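Local coordinates for protein putative O-GlcNAcase nagJ (Clostridium perfringens, PDB 6PV5) that probably cleaves N-acetylhexosamine residues from glycans, as a family 84 glycoside hydrolase, here represented by the part holding its catalytic barrel, at residues 339-344 with 352-357. Residues are numbered along the deposited sequence; the frame is centred on the assembly and turned at random.
With EDO (1,2-ethanediol), chain F.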
loop_
_atom_site.group_PDB
_atom_site.type_symbol
_atom_site.label_atom_id
_atom_site.label_comp_id
_atom_site.label_asym_id
_atom_site.label_seq_id
_atom_site.Cartn_x
_atom_site.Cartn_y
_atom_site.Cartn_z
ATOM N N PRO A 339 7.250 -14.039 -13.797
ATOM C CA PRO A 339 7.144 -15.048 -14.847
ATOM C C PRO A 339 5.920 -14.840 -15.739
ATOM O O PRO A 339 5.045 -14.032 -15.423
ATOM C CB PRO A 339 7.019 -16.384 -14.097
ATOM C CG PRO A 339 7.027 -16.052 -12.619
ATOM C CD PRO A 339 6.909 -14.554 -12.471
ATOM N N VAL A 340 5.871 -15.604 -16.837
ATOM C CA VAL A 340 4.692 -15.694 -17.677
ATOM C C VAL A 340 3.546 -16.303 -16.857
ATOM O O VAL A 340 2.437 -15.785 -16.896
ATOM C CB VAL A 340 4.975 -16.490 -18.969
ATOM C CG1 VAL A 340 3.702 -16.823 -19.732
ATOM C CG2 VAL A 340 5.969 -15.779 -19.877
ATOM N N GLU A 341 3.829 -17.386 -16.115
ATOM C CA GLU A 341 2.848 -18.046 -15.265
ATOM C C GLU A 341 2.913 -17.411 -13.879
ATOM O O GLU A 341 3.579 -17.922 -12.984
ATOM C CB GLU A 341 3.045 -19.576 -15.274
ATOM C CG GLU A 341 2.718 -20.220 -16.616
ATOM C CD GLU A 341 3.065 -21.688 -16.873
ATOM O OE1 GLU A 341 3.797 -22.316 -16.067
ATOM O OE2 GLU A 341 2.610 -22.206 -17.906
ATOM N N TYR A 342 2.235 -16.270 -13.698
ATOM C CA TYR A 342 2.537 -15.468 -12.526
ATOM C C TYR A 342 1.508 -15.672 -11.427
ATOM O O TYR A 342 1.686 -15.118 -10.351
ATOM C CB TYR A 342 2.716 -13.980 -12.844
ATOM C CG TYR A 342 1.583 -13.321 -13.590
ATOM C CD1 TYR A 342 1.614 -13.198 -14.970
ATOM C CD2 TYR A 342 0.477 -12.819 -12.912
ATOM C CE1 TYR A 342 0.569 -12.612 -15.669
ATOM C CE2 TYR A 342 -0.565 -12.217 -13.593
ATOM C CZ TYR A 342 -0.526 -12.121 -14.968
ATOM O OH TYR A 342 -1.585 -11.554 -15.617
ATOM N N TRP A 343 0.450 -16.447 -11.694
ATOM C CA TRP A 343 -0.474 -16.806 -10.625
ATOM C C TRP A 343 -0.371 -18.301 -10.316
ATOM O O TRP A 343 -0.010 -19.103 -11.169
ATOM C CB TRP A 343 -1.907 -16.300 -10.912
ATOM C CG TRP A 343 -2.608 -16.918 -12.082
ATOM C CD1 TRP A 343 -3.514 -17.940 -12.037
ATOM C CD2 TRP A 343 -2.480 -16.567 -13.471
ATOM N NE1 TRP A 343 -3.946 -18.261 -13.292
ATOM C CE2 TRP A 343 -3.359 -17.404 -14.189
ATOM C CE3 TRP A 343 -1.735 -15.612 -14.178
ATOM C CZ2 TRP A 343 -3.495 -17.333 -15.574
ATOM C CZ3 TRP A 343 -1.874 -15.542 -15.550
ATOM C CH2 TRP A 343 -2.730 -16.400 -16.241
ATOM N N GLY A 344 -0.618 -18.664 -9.059
ATOM C CA GLY A 344 -0.404 -20.026 -8.595
ATOM C C GLY A 344 -1.046 -21.091 -9.482
ATOM O O GLY A 344 -0.387 -22.063 -9.870
ATOM N N GLU A 352 0.958 -31.713 -10.674
ATOM C CA GLU A 352 2.199 -31.567 -11.415
ATOM C C GLU A 352 2.469 -30.091 -11.743
ATOM O O GLU A 352 1.546 -29.317 -11.999
ATOM C CB GLU A 352 2.134 -32.432 -12.679
ATOM C CG GLU A 352 1.544 -31.680 -13.860
ATOM C CD GLU A 352 1.413 -32.404 -15.188
ATOM O OE1 GLU A 352 0.684 -33.424 -15.237
ATOM O OE2 GLU A 352 2.028 -31.928 -16.176
ATOM N N VAL A 353 3.760 -29.722 -11.753
ATOM C CA VAL A 353 4.217 -28.392 -12.126
ATOM C C VAL A 353 4.200 -28.276 -13.648
ATOM O O VAL A 353 4.605 -29.196 -14.349
ATOM C CB VAL A 353 5.599 -28.099 -11.505
ATOM C CG1 VAL A 353 6.114 -26.701 -11.848
ATOM C CG2 VAL A 353 5.541 -28.264 -9.994
ATOM N N LYS A 354 3.698 -27.157 -14.175
ATOM C CA LYS A 354 3.616 -27.011 -15.627
ATOM C C LYS A 354 5.005 -26.797 -16.240
ATOM O O LYS A 354 5.919 -26.356 -15.562
ATOM C CB LYS A 354 2.607 -25.928 -16.019
ATOM C CG LYS A 354 1.202 -26.464 -16.264
ATOM C CD LYS A 354 0.104 -25.452 -16.122
ATOM C CE LYS A 354 -0.149 -24.658 -17.382
ATOM N NZ LYS A 354 -0.822 -23.369 -17.063
ATOM N N THR A 355 5.140 -27.086 -17.538
ATOM C CA THR A 355 6.432 -27.047 -18.208
ATOM C C THR A 355 7.095 -25.678 -18.061
ATOM O O THR A 355 8.252 -25.597 -17.644
ATOM C CB THR A 355 6.313 -27.450 -19.684
ATOM O OG1 THR A 355 5.544 -28.647 -19.764
ATOM C CG2 THR A 355 7.652 -27.669 -20.353
ATOM N N TYR A 356 6.381 -24.594 -18.399
ATOM C CA TYR A 356 7.037 -23.289 -18.341
ATOM C C TYR A 356 7.646 -23.041 -16.960
ATOM O O TYR A 356 8.799 -22.621 -16.846
ATOM C CB TYR A 356 6.147 -22.139 -18.840
ATOM C CG TYR A 356 6.711 -20.774 -18.504
ATOM C CD1 TYR A 356 7.478 -20.073 -19.422
ATOM C CD2 TYR A 356 6.534 -20.214 -17.250
ATOM C CE1 TYR A 356 8.016 -18.828 -19.121
ATOM C CE2 TYR A 356 7.103 -18.992 -16.916
ATOM C CZ TYR A 356 7.835 -18.291 -17.859
ATOM O OH TYR A 356 8.397 -17.088 -17.547
ATOM N N THR A 357 6.861 -23.295 -15.907
ATOM C CA THR A 357 7.288 -22.985 -14.551
ATOM C C THR A 357 8.455 -23.884 -14.164
ATOM O O THR A 357 9.371 -23.451 -13.454
ATOM C CB THR A 357 6.134 -23.112 -13.544
ATOM O OG1 THR A 357 5.198 -22.065 -13.821
ATOM C CG2 THR A 357 6.593 -22.988 -12.106
HETATM C C1 EDO F . 2.679 -24.924 -19.947
HETATM O O1 EDO F . 3.573 -24.380 -19.017
HETATM C C2 EDO F . 3.015 -24.272 -21.171
HETATM O O2 EDO F . 4.386 -24.557 -21.306
HETATM O O HOH W 1 5.792 -19.570 -13.048
#
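Glu341 reaches from the loop to Tyr356 and Thr357 in the first turn of helix 355-363, its chain extended beyond CG (chi2 170°). Its CB passes Thr357 OG1, and Glu341 CG lies 3.9 Å from Tyr356 CD2, the glutamate running toward the helix while the tyrosine runs back toward the loop. CD then comes up to Tyr356 CB, with the carboxylate turned 68° from the ring plane. From there the two oxygens part company. Glu341 OE1 takes the hydroxyl proton of Thr357 on its anti lone pair, Thr357 OG1 to OE1 2.7 Å, and a weak, bent bond from Thr357 N. Glu341 OE2 accepts from O1 of a 1,2-ethanediol; that same O1 accepts a hydrogen bond from Tyr356 N, so a molecule probably left from crystallisation links carboxylate and helix start. Lys354 NZ makes a long salt bridge to Glu341 OE2 at 3.7 Å, although it also hydrogen-bonds to Ser346 O, and Arg309 pairs with OE2 as well. A water bridges Glu341 O and Thr357 OG1.

Val340 N gives Tyr356 OH a nearly straight hydrogen bond (3.0 Å, 176°), and Gln314 OE1 bonds to the same oxygen. Val340 CB makes a CH-pi contact over one face of the Tyr356 ring, 3.9 Å from the centroid, while Pro339 CB lies at the edge.

The loop follows barrel strand 336-338 of the (beta/alpha)8 domain. Val340 and Asp305, the predicted proton donor, have side chains about 8 Å apart, and Tyr342 hydrogen-bonds to Asp305. The contact thus ties an active-site-side loop to helix 355-363, which leads on to strand 369-372; Pro339 and Thr357 both touch helix 385-395.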